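Local coordinates for transcriptional regulator, ROK family (Vibrio cholerae O1 biovar eltor, PDB 1Z05), which probably binds DNA to regulate transcription, as a zinc-containing member of the ROK family linked to carbohydrate metabolism, at residues Asp217-Ala222 / Val256-His261; Leu223-Phe228 / Val397-Tyr402; Val234-Leu239 / Asn357-Leu362; His244-Gly249 / Thr289-Gln294. One frame throughout, in Å; residues are numbered along the deposited sequence. Where two conformers were deposited one is given.

Contact 1: residues Asp217-Ala222 / Val256-His261; sequences DTRAWA and VLQGRH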
# COMPACT_ATOMS: atom_id res chain seq x y z
N ASP A 217 6.81 -13.32 -8.47
CA ASP A 217 6.18 -14.54 -7.99
C ASP A 217 5.63 -14.47 -6.57
O ASP A 217 4.57 -15.03 -6.31
CB ASP A 217 7.07 -15.78 -8.20
CG ASP A 217 8.44 -15.68 -7.50
OD1 ASP A 217 8.77 -14.62 -6.90
OD2 ASP A 217 9.19 -16.67 -7.57
N THR A 218 6.34 -13.80 -5.67
CA THR A 218 5.90 -13.70 -4.27
C THR A 218 4.61 -12.88 -4.15
O THR A 218 3.70 -13.23 -3.39
CB THR A 218 7.01 -13.12 -3.36
OG1 THR A 218 8.14 -14.01 -3.37
CG2 THR A 218 6.53 -12.95 -1.91
N ARG A 219 4.55 -11.79 -4.90
CA ARG A 219 3.40 -10.92 -4.90
C ARG A 219 2.20 -11.59 -5.53
O ARG A 219 1.09 -11.48 -5.00
CB ARG A 219 3.72 -9.59 -5.61
CG ARG A 219 4.24 -8.53 -4.64
CD ARG A 219 5.75 -8.53 -4.56
NE ARG A 219 6.22 -8.75 -3.20
CZ ARG A 219 7.47 -9.12 -2.88
NH1 ARG A 219 8.37 -9.33 -3.82
NH2 ARG A 219 7.81 -9.30 -1.61
N ALA A 220 2.41 -12.30 -6.63
CA ALA A 220 1.33 -13.03 -7.30
C ALA A 220 0.86 -14.23 -6.46
O ALA A 220 -0.32 -14.59 -6.49
CB ALA A 220 1.77 -13.49 -8.69
N TRP A 221 1.78 -14.84 -5.72
CA TRP A 221 1.43 -15.90 -4.80
C TRP A 221 0.54 -15.38 -3.65
O TRP A 221 -0.45 -16.03 -3.29
CB TRP A 221 2.72 -16.56 -4.29
CG TRP A 221 2.58 -17.69 -3.34
CD1 TRP A 221 1.45 -18.41 -3.03
CD2 TRP A 221 3.64 -18.27 -2.57
NE1 TRP A 221 1.75 -19.38 -2.09
CE2 TRP A 221 3.09 -19.32 -1.80
CE3 TRP A 221 5.01 -18.00 -2.46
CZ2 TRP A 221 3.86 -20.10 -0.92
CZ3 TRP A 221 5.78 -18.77 -1.58
CH2 TRP A 221 5.20 -19.81 -0.83
N ALA A 222 0.85 -14.22 -3.10
CA ALA A 222 -0.02 -13.62 -2.07
C ALA A 222 -1.44 -13.42 -2.61
O ALA A 222 -2.41 -13.66 -1.90
CB ALA A 222 0.56 -12.32 -1.56
N VAL A 256 -2.92 -6.77 -3.57
CA VAL A 256 -1.52 -6.93 -3.22
C VAL A 256 -0.74 -5.66 -3.53
O VAL A 256 -0.93 -5.05 -4.59
CB VAL A 256 -0.90 -8.11 -3.99
CG1 VAL A 256 0.56 -8.31 -3.62
CG2 VAL A 256 -1.69 -9.39 -3.72
N LEU A 257 0.13 -5.26 -2.61
CA LEU A 257 1.08 -4.18 -2.87
C LEU A 257 2.24 -4.69 -3.71
O LEU A 257 2.95 -5.62 -3.31
CB LEU A 257 1.61 -3.56 -1.57
CG LEU A 257 0.59 -3.04 -0.55
CD1 LEU A 257 1.33 -2.39 0.62
CD2 LEU A 257 -0.39 -2.04 -1.18
N GLN A 258 2.42 -4.10 -4.88
CA GLN A 258 3.45 -4.54 -5.80
C GLN A 258 4.56 -3.51 -5.92
O GLN A 258 5.73 -3.85 -5.77
CB GLN A 258 2.88 -4.90 -7.18
CG GLN A 258 2.13 -6.24 -7.20
CD GLN A 258 1.75 -6.71 -8.60
OE1 GLN A 258 1.58 -5.90 -9.52
NE2 GLN A 258 1.60 -8.01 -8.77
N GLY A 259 4.18 -2.26 -6.17
CA GLY A 259 5.14 -1.20 -6.44
C GLY A 259 5.60 -1.28 -7.89
O GLY A 259 5.33 -2.26 -8.58
N ARG A 260 6.30 -0.23 -8.33
CA ARG A 260 6.87 -0.13 -9.67
C ARG A 260 7.89 -1.23 -9.99
O ARG A 260 8.14 -1.52 -11.16
CB ARG A 260 7.52 1.26 -9.85
CG ARG A 260 8.75 1.54 -8.95
CD ARG A 260 8.99 3.04 -8.76
NE ARG A 260 10.25 3.35 -8.08
CZ ARG A 260 10.43 3.38 -6.76
NH1 ARG A 260 9.43 3.11 -5.93
NH2 ARG A 260 11.63 3.68 -6.25
N HIS A 261 8.49 -1.83 -8.96
CA HIS A 261 9.51 -2.86 -9.17
C HIS A 261 9.10 -4.22 -8.60
O HIS A 261 9.90 -5.15 -8.57
CB HIS A 261 10.86 -2.42 -8.60
CG HIS A 261 11.42 -1.17 -9.23
ND1 HIS A 261 12.30 -0.33 -8.57
CD2 HIS A 261 11.22 -0.62 -10.45
CE1 HIS A 261 12.62 0.68 -9.36
NE2 HIS A 261 11.98 0.52 -10.51
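The aliphatic part of R219 crosses the V256 side chain at about a right angle, with R219 CG 3.8 Å from V256 CG1. The same CG of R219 lies 3.4 Å from L257 O and 4.0 Å from Q258 CG, so one methylene meets three successive residues of 256-261. V256 sets CG1 anti to its own backbone N (chi1 -179°), which directs this methyl at the helix backbone, 3.5 Å from R219 O. The other methyl, CG2, faces the next helical turn and comes within 4.3 Å of A222 CB. Q258 runs extended beyond CG and lies beside R219, its NE2 end near R219 CB. Bends at chi2 and chi3 of R219 then carry the guanidinium back along its own helix, where T218 CB sits 4.0 Å above the centre of the guanidinium plane. Apolar packing makes the contact here; the charged end of R219 is engaged elsewhere, with NH2 bonded to A248 O and NH1 in a salt bridge to E266. At the start of the helix D217 forms a salt bridge with R114; from the loop, L257 packs on L257 of the second subunit. Helix 217-228 starts directly after edge strand 212-216 of one five-stranded sheet and packs with its side chains on strand 237-242 of the other, an arrangement that fits the two-lobed ASKHA (actin-like) fold of ROK proteins.

Contact 2: residues Leu223-Phe228 / Val397-Tyr402; sequences LAEKLF and VESRFY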
# COMPACT_ATOMS: atom_id res chain seq x y z
N LEU A 223 -1.55 -12.98 -3.87
CA LEU A 223 -2.86 -12.87 -4.55
C LEU A 223 -3.58 -14.20 -4.73
O LEU A 223 -4.80 -14.26 -4.54
CB LEU A 223 -2.71 -12.15 -5.90
CG LEU A 223 -3.99 -11.79 -6.68
CD1 LEU A 223 -4.87 -10.82 -5.90
CD2 LEU A 223 -3.67 -11.23 -8.05
N ALA A 224 -2.85 -15.25 -5.11
CA ALA A 224 -3.42 -16.59 -5.18
C ALA A 224 -3.94 -17.08 -3.84
O ALA A 224 -4.96 -17.77 -3.77
CB ALA A 224 -2.42 -17.60 -5.75
N GLU A 225 -3.25 -16.74 -2.76
CA GLU A 225 -3.73 -17.11 -1.44
C GLU A 225 -5.04 -16.38 -1.10
O GLU A 225 -5.94 -16.95 -0.51
CB GLU A 225 -2.64 -16.90 -0.38
CG GLU A 225 -1.40 -17.81 -0.51
CD GLU A 225 -1.68 -19.32 -0.34
OE1 GLU A 225 -2.61 -19.72 0.41
OE2 GLU A 225 -0.94 -20.12 -0.95
N LYS A 226 -5.13 -15.11 -1.48
CA LYS A 226 -6.35 -14.31 -1.31
C LYS A 226 -7.53 -14.76 -2.20
O LYS A 226 -8.69 -14.76 -1.76
CB LYS A 226 -6.02 -12.82 -1.55
CG LYS A 226 -7.21 -11.86 -1.60
CD LYS A 226 -8.03 -11.87 -0.31
CE LYS A 226 -9.32 -11.06 -0.45
NZ LYS A 226 -10.29 -11.43 0.62
N LEU A 227 -7.25 -15.16 -3.44
CA LEU A 227 -8.31 -15.58 -4.37
C LEU A 227 -8.67 -17.07 -4.32
O LEU A 227 -9.83 -17.44 -4.56
CB LEU A 227 -7.96 -15.18 -5.81
CG LEU A 227 -7.73 -13.69 -6.05
CD1 LEU A 227 -7.37 -13.41 -7.52
CD2 LEU A 227 -8.96 -12.86 -5.63
N PHE A 228 -7.69 -17.93 -4.01
CA PHE A 228 -7.85 -19.37 -4.16
C PHE A 228 -7.39 -20.14 -2.92
O PHE A 228 -7.64 -21.34 -2.81
CB PHE A 228 -6.99 -19.90 -5.33
CG PHE A 228 -7.37 -19.36 -6.68
CD1 PHE A 228 -8.56 -19.74 -7.29
CD2 PHE A 228 -6.50 -18.53 -7.37
CE1 PHE A 228 -8.90 -19.26 -8.56
CE2 PHE A 228 -6.83 -18.05 -8.62
CZ PHE A 228 -8.04 -18.42 -9.22
N VAL A 397 -0.79 -19.26 9.86
CA VAL A 397 -1.15 -20.49 9.15
C VAL A 397 -0.30 -20.78 7.92
O VAL A 397 0.28 -19.88 7.30
CB VAL A 397 -2.69 -20.58 8.81
CG1 VAL A 397 -3.56 -20.23 10.02
CG2 VAL A 397 -3.06 -19.73 7.64
N GLU A 398 -0.23 -22.07 7.57
CA GLU A 398 0.44 -22.52 6.36
C GLU A 398 -0.32 -22.08 5.10
O GLU A 398 -1.55 -22.13 5.04
CB GLU A 398 0.59 -24.05 6.38
CG GLU A 398 1.46 -24.59 5.26
CD GLU A 398 1.60 -26.12 5.26
OE1 GLU A 398 1.25 -26.76 6.28
OE2 GLU A 398 2.06 -26.67 4.23
N SER A 399 0.44 -21.66 4.08
CA SER A 399 -0.13 -21.30 2.79
C SER A 399 -0.72 -22.54 2.13
O SER A 399 -0.21 -23.64 2.32
CB SER A 399 0.96 -20.71 1.88
OG SER A 399 1.88 -21.71 1.47
N ARG A 400 -1.78 -22.36 1.35
CA ARG A 400 -2.37 -23.44 0.55
C ARG A 400 -1.42 -23.92 -0.56
O ARG A 400 -1.29 -25.13 -0.80
CB ARG A 400 -3.72 -22.98 -0.04
CG ARG A 400 -4.35 -23.90 -1.09
CD ARG A 400 -4.72 -25.25 -0.55
NE ARG A 400 -5.32 -26.12 -1.56
CZ ARG A 400 -4.64 -26.95 -2.35
NH1 ARG A 400 -3.31 -27.04 -2.27
NH2 ARG A 400 -5.29 -27.70 -3.23
N PHE A 401 -0.74 -22.98 -1.21
CA PHE A 401 0.11 -23.31 -2.35
C PHE A 401 1.59 -23.26 -2.02
O PHE A 401 2.01 -22.50 -1.15
CB PHE A 401 -0.20 -22.40 -3.55
CG PHE A 401 -1.66 -22.38 -3.94
CD1 PHE A 401 -2.27 -23.52 -4.46
CD2 PHE A 401 -2.43 -21.23 -3.74
CE1 PHE A 401 -3.63 -23.51 -4.81
CE2 PHE A 401 -3.79 -21.21 -4.09
CZ PHE A 401 -4.38 -22.35 -4.62
N TYR A 402 2.36 -24.10 -2.69
CA TYR A 402 3.82 -23.96 -2.73
C TYR A 402 4.41 -24.60 -3.97
O TYR A 402 5.18 -23.95 -4.68
CB TYR A 402 4.53 -24.50 -1.47
CG TYR A 402 6.03 -24.31 -1.57
CD1 TYR A 402 6.59 -23.03 -1.51
CD2 TYR A 402 6.89 -25.39 -1.78
CE1 TYR A 402 7.96 -22.83 -1.64
CE2 TYR A 402 8.27 -25.20 -1.90
CZ TYR A 402 8.80 -23.92 -1.83
OH TYR A 402 10.16 -23.71 -1.95
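The carboxylate of E225 takes two successive backbone N-H groups of the 397-402 loop. R400 N bonds E225 OE1 at 2.9 Å from the syn side, somewhat out of the carboxylate plane, and F401 N reaches the syn lone pair of E225 OE2 at 2.9 Å with an N-H...O angle of 162°. A bend at chi2 of E225 (-64°) turns the acid off the helix toward these two amides. Beside it, the F401 ring points an edge at the helix: A224 O lies in its plane, 3.6 Å from F401 CE2, and F228 CB approaches F401 CZ at 3.6 Å. R400 CG rests 3.7 Å above the centre of one face of that ring. Further out, S399 OG donates to F401 O at 2.7 Å, tying the loop to itself. W221 NE1 adds a bond to E225 OE2 and H230 N one to OE1; four N-H groups thus grip this buried acid, which probably favours its charged form. L362 of strand 360-364 touches E225, W221 packs against S399 and F401, and M407 of helix 407-418 meets both F228 and F401, so F401, on the loop leaving strand 395-398, packs against both helix 217-228 and helix 407-418.

Contact 3: residues Val234-Leu239 / Asn357-Leu362; sequences VDNSVL and NPEKIL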
# COMPACT_ATOMS: atom_id res chain seq x y z
N VAL A 234 -10.01 -12.82 4.65
CA VAL A 234 -9.61 -11.46 5.09
C VAL A 234 -9.17 -10.57 3.92
O VAL A 234 -8.68 -11.07 2.91
CB VAL A 234 -8.49 -11.48 6.18
CG1 VAL A 234 -8.94 -12.23 7.44
CG2 VAL A 234 -7.19 -12.07 5.64
N ASP A 235 -9.32 -9.26 4.08
CA ASP A 235 -8.86 -8.32 3.06
C ASP A 235 -7.49 -7.71 3.37
O ASP A 235 -6.95 -6.95 2.56
CB ASP A 235 -9.90 -7.21 2.83
CG ASP A 235 -11.05 -7.67 1.94
OD1 ASP A 235 -10.80 -8.15 0.80
OD2 ASP A 235 -12.22 -7.53 2.37
N ASN A 236 -6.95 -8.05 4.53
CA ASN A 236 -5.65 -7.57 5.00
C ASN A 236 -4.82 -8.72 5.55
O ASN A 236 -5.10 -9.23 6.62
CB ASN A 236 -5.82 -6.48 6.07
CG ASN A 236 -6.60 -5.29 5.56
OD1 ASN A 236 -7.75 -5.06 5.97
ND2 ASN A 236 -6.01 -4.54 4.64
N SER A 237 -3.82 -9.15 4.78
CA SER A 237 -3.00 -10.29 5.17
C SER A 237 -1.57 -10.13 4.68
O SER A 237 -1.27 -9.28 3.82
CB SER A 237 -3.59 -11.58 4.60
OG SER A 237 -3.58 -11.55 3.18
N VAL A 238 -0.69 -10.97 5.22
CA VAL A 238 0.70 -11.00 4.79
C VAL A 238 1.09 -12.45 4.56
O VAL A 238 0.86 -13.31 5.41
CB VAL A 238 1.64 -10.34 5.82
CG1 VAL A 238 3.09 -10.33 5.30
CG2 VAL A 238 1.20 -8.90 6.11
N LEU A 239 1.66 -12.71 3.38
CA LEU A 239 2.27 -14.00 3.08
C LEU A 239 3.78 -13.86 3.24
O LEU A 239 4.40 -13.00 2.61
CB LEU A 239 1.92 -14.45 1.66
CG LEU A 239 2.71 -15.65 1.09
CD1 LEU A 239 2.33 -16.96 1.76
CD2 LEU A 239 2.53 -15.75 -0.41
N ASN A 357 -0.66 -3.80 10.45
CA ASN A 357 -1.82 -4.25 11.23
C ASN A 357 -2.65 -5.30 10.45
O ASN A 357 -3.86 -5.13 10.27
CB ASN A 357 -2.68 -3.03 11.62
CG ASN A 357 -3.72 -3.33 12.70
OD1 ASN A 357 -3.75 -4.41 13.29
ND2 ASN A 357 -4.56 -2.34 12.96
N PRO A 358 -2.00 -6.40 9.99
CA PRO A 358 -2.72 -7.39 9.18
C PRO A 358 -3.69 -8.22 10.01
O PRO A 358 -3.54 -8.31 11.24
CB PRO A 358 -1.60 -8.28 8.63
CG PRO A 358 -0.53 -8.20 9.65
CD PRO A 358 -0.59 -6.80 10.21
N GLU A 359 -4.68 -8.83 9.35
CA GLU A 359 -5.65 -9.69 10.02
C GLU A 359 -5.24 -11.16 9.96
O GLU A 359 -5.85 -12.00 10.61
CB GLU A 359 -7.04 -9.53 9.41
CG GLU A 359 -7.59 -8.11 9.41
CD GLU A 359 -8.84 -7.98 8.57
OE1 GLU A 359 -8.74 -7.52 7.40
OE2 GLU A 359 -9.92 -8.35 9.07
N LYS A 360 -4.20 -11.47 9.19
CA LYS A 360 -3.75 -12.85 9.04
C LYS A 360 -2.33 -12.95 8.51
O LYS A 360 -1.92 -12.16 7.65
CB LYS A 360 -4.70 -13.62 8.12
CG LYS A 360 -4.77 -15.11 8.39
CD LYS A 360 -5.91 -15.72 7.61
CE LYS A 360 -6.03 -17.20 7.87
NZ LYS A 360 -7.07 -17.78 6.99
N ILE A 361 -1.58 -13.93 9.02
CA ILE A 361 -0.22 -14.20 8.57
C ILE A 361 -0.16 -15.60 7.97
O ILE A 361 -0.54 -16.57 8.63
CB ILE A 361 0.83 -14.11 9.72
CG1 ILE A 361 0.73 -12.77 10.47
CG2 ILE A 361 2.26 -14.36 9.19
CD1 ILE A 361 0.94 -11.54 9.62
N LEU A 362 0.32 -15.70 6.73
CA LEU A 362 0.57 -17.01 6.12
C LEU A 362 2.06 -17.23 5.93
O LEU A 362 2.79 -16.30 5.58
CB LEU A 362 -0.13 -17.16 4.76
CG LEU A 362 -1.59 -16.79 4.53
CD1 LEU A 362 -2.05 -17.35 3.20
CD2 LEU A 362 -2.49 -17.30 5.62
O HOH W 1 -11.25 -8.61 6.50
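The E359 carboxylate and the N236 amide meet with their planes 43° apart, E359 OE1 standing 3.4 Å from N236 CB. A water bridges the segments, donating a hydrogen bond to E359 OE1 at 2.9 Å and accepting one from D235 N. The pyrrolidine ring of P358 offers its CB and CG to V238, whose CG2 comes within 3.8 Å of P358 CB, the two side chains crossing at a slant. V234 and E359 lie alongside with their chains running opposite ways, CG1 of V234 against CB of E359, while the other valine methyl, CG2, lies against K360 CB at 3.8 Å. From here the segments enter a parallel strand pair in a five-stranded mixed sheet of order 3-2-1-4-5; strands 237-242 and 360-364 are first and fourth in chain order and neighbours across the sheet, 237-242 being the central strand of this ASKHA-type lobe. E359 N reaches N236 O from above the carbonyl plane at 2.8 Å. Next, V238 N donates to K360 O at 3.0 Å and L362 N to V238 O at 2.8 Å, the last bond almost straight at 175°. I361 holds CG1 beside its backbone N, and a bend at chi2 (-59°) brings CD1 to V238 CB at 4.0 Å on one face. On the other face L239 CD1 packs against L362 CB, near W221 and E225 of helix 217-228. The extended K360 chain carries NZ to H230 O and a salt bridge with D233, and R260 of the second subunit packs on N236 and E359 and bonds N357 O.

Contact 4: residues His244-Gly249 / Thr289-Gln294; sequences HGLGAG and TVASSQ. With SO4 (sulfate ion), chain D; SO4 (sulfate ion), chain C.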
# COMPACT_ATOMS: atom_id res chain seq x y z
N HIS A 244 15.05 -19.00 -1.12
CA HIS A 244 16.37 -18.40 -1.36
C HIS A 244 16.48 -17.04 -0.67
O HIS A 244 17.51 -16.72 -0.06
CB HIS A 244 16.64 -18.22 -2.85
CG HIS A 244 16.62 -19.50 -3.63
ND1 HIS A 244 17.69 -20.37 -3.67
CD2 HIS A 244 15.66 -20.06 -4.41
CE1 HIS A 244 17.39 -21.40 -4.44
NE2 HIS A 244 16.16 -21.24 -4.89
N GLY A 245 15.41 -16.26 -0.77
CA GLY A 245 15.29 -15.00 -0.07
C GLY A 245 14.07 -14.99 0.83
O GLY A 245 13.35 -15.99 0.93
N LEU A 246 13.86 -13.85 1.49
CA LEU A 246 12.73 -13.68 2.38
C LEU A 246 11.95 -12.48 1.91
O LEU A 246 12.51 -11.40 1.73
CB LEU A 246 13.18 -13.51 3.83
CG LEU A 246 14.13 -14.67 4.18
CD1 LEU A 246 15.58 -14.18 4.36
CD2 LEU A 246 13.64 -15.42 5.37
N GLY A 247 10.66 -12.69 1.70
CA GLY A 247 9.79 -11.67 1.13
C GLY A 247 8.42 -11.76 1.73
O GLY A 247 7.94 -12.85 2.08
N ALA A 248 7.78 -10.60 1.88
CA ALA A 248 6.41 -10.54 2.31
C ALA A 248 5.57 -10.07 1.13
O ALA A 248 5.91 -9.08 0.47
CB ALA A 248 6.26 -9.60 3.48
N GLY A 249 4.49 -10.79 0.86
CA GLY A 249 3.49 -10.37 -0.10
C GLY A 249 2.36 -9.80 0.73
O GLY A 249 1.70 -10.53 1.47
N THR A 289 21.25 -13.28 5.97
CA THR A 289 22.49 -13.89 6.48
C THR A 289 22.21 -15.00 7.50
O THR A 289 23.10 -15.78 7.83
CB THR A 289 23.45 -12.86 7.14
OG1 THR A 289 22.86 -12.33 8.34
CG2 THR A 289 23.77 -11.72 6.18
N VAL A 290 20.97 -15.06 8.00
CA VAL A 290 20.61 -16.04 9.01
C VAL A 290 19.36 -16.86 8.63
O VAL A 290 19.04 -17.84 9.31
CB VAL A 290 20.38 -15.38 10.42
CG1 VAL A 290 21.63 -14.69 10.93
CG2 VAL A 290 19.20 -14.39 10.39
N ALA A 291 18.66 -16.45 7.58
CA ALA A 291 17.34 -17.03 7.32
C ALA A 291 17.12 -17.54 5.89
O ALA A 291 16.08 -18.14 5.60
CB ALA A 291 16.24 -16.05 7.72
N SER A 292 18.09 -17.33 5.02
CA SER A 292 18.05 -17.89 3.67
C SER A 292 18.26 -19.40 3.79
O SER A 292 18.78 -19.87 4.81
CB SER A 292 19.15 -17.27 2.82
OG SER A 292 20.43 -17.72 3.23
N SER A 293 17.86 -20.14 2.76
CA SER A 293 18.04 -21.59 2.71
C SER A 293 19.51 -21.97 2.90
O SER A 293 19.82 -22.91 3.63
CB SER A 293 17.51 -22.18 1.40
OG SER A 293 18.03 -21.49 0.28
N GLN A 294 20.39 -21.22 2.24
CA GLN A 294 21.84 -21.43 2.35
C GLN A 294 22.37 -21.17 3.76
O GLN A 294 23.20 -21.94 4.26
CB GLN A 294 22.58 -20.55 1.33
CG GLN A 294 24.10 -20.72 1.28
CD GLN A 294 24.55 -22.02 0.63
OE1 GLN A 294 24.49 -23.09 1.24
NE2 GLN A 294 25.01 -21.93 -0.61
S SO4 D . 12.93 -16.77 -3.71
O1 SO4 D . 11.48 -16.87 -3.86
O2 SO4 D . 13.26 -16.57 -2.30
O3 SO4 D . 13.55 -18.01 -4.17
O4 SO4 D . 13.44 -15.66 -4.50
S SO4 C . 13.17 -22.09 -8.06
O1 SO4 C . 12.03 -22.99 -7.91
O2 SO4 C . 13.40 -21.34 -6.84
O3 SO4 C . 14.33 -22.94 -8.36
O4 SO4 C . 12.92 -21.15 -9.15
O HOH W 2 19.66 -19.31 -0.09
O HOH W 3 19.51 -21.40 -1.80
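A water rather than a direct bond links the side chains of H244 and S293: it stands 2.8 Å from H244 ND1 and 2.6 Å from S293 OG, the serine being modelled in two conformers, so that this bridge may be only partly occupied. H244 and G245 lie in the turn between antiparallel strands 237-242 and 246-252, a hairpin that probably corresponds to a phosphate-binding loop of the ASKHA fold. In keeping with this, two sulfate ions, probably from the crystallisation liquor, lie here. G245 N donates to an oxygen of one, O2, at 2.7 Å and 163°, and O3 of that ion lies in the plane of the H244 ring at its edge, 3.0 Å from H244 CD2. O2 of the second ion also lies in the ring plane, where H244 NE2 makes a weak 3.4 Å bond to it. With CG of H244 beside the backbone N, chi2 of -80° turns the CD2-NE2 edge toward the ions and ND1 toward the water. R114, R117 and Y119 supply further bonds to the sulfates. Across the contact, H244 O lies 3.4 Å from S292 CB. S292 is the N-cap of helix 293-305: its OG bonds A295 N and also E288 O, joining helix 288-291 to the next one. A second water accepts from Q294 N and gives a weak bond to H244 O. After the turn, L246, whose side chain is about 10 Å from a bound zinc ion, straddles A291, its CD2 lying 3.6 Å from A291 CB and its CD1 slightly farther off.

In the fold
All four contacts belong to the ROK part of the chain. Contacts 1 and 2 take successive halves of helix 217-228, their centres about 13 Å apart. Contact 3 pairs two strands of the sheet against which that helix packs, and its centre lies about 11 Å from that of contact 2 and about 19 Å from that of contact 4, whose strand 246-252 is next to 237-242. Along the chain contact 4 is nested in the loop closed by contact 3, and contact 3 in that of contact 2, while contact 1 crosses all three. One sheet thus carries the helix-facing strands and the sulfate-binding turn; contacts 1 and 3 also touch the second subunit.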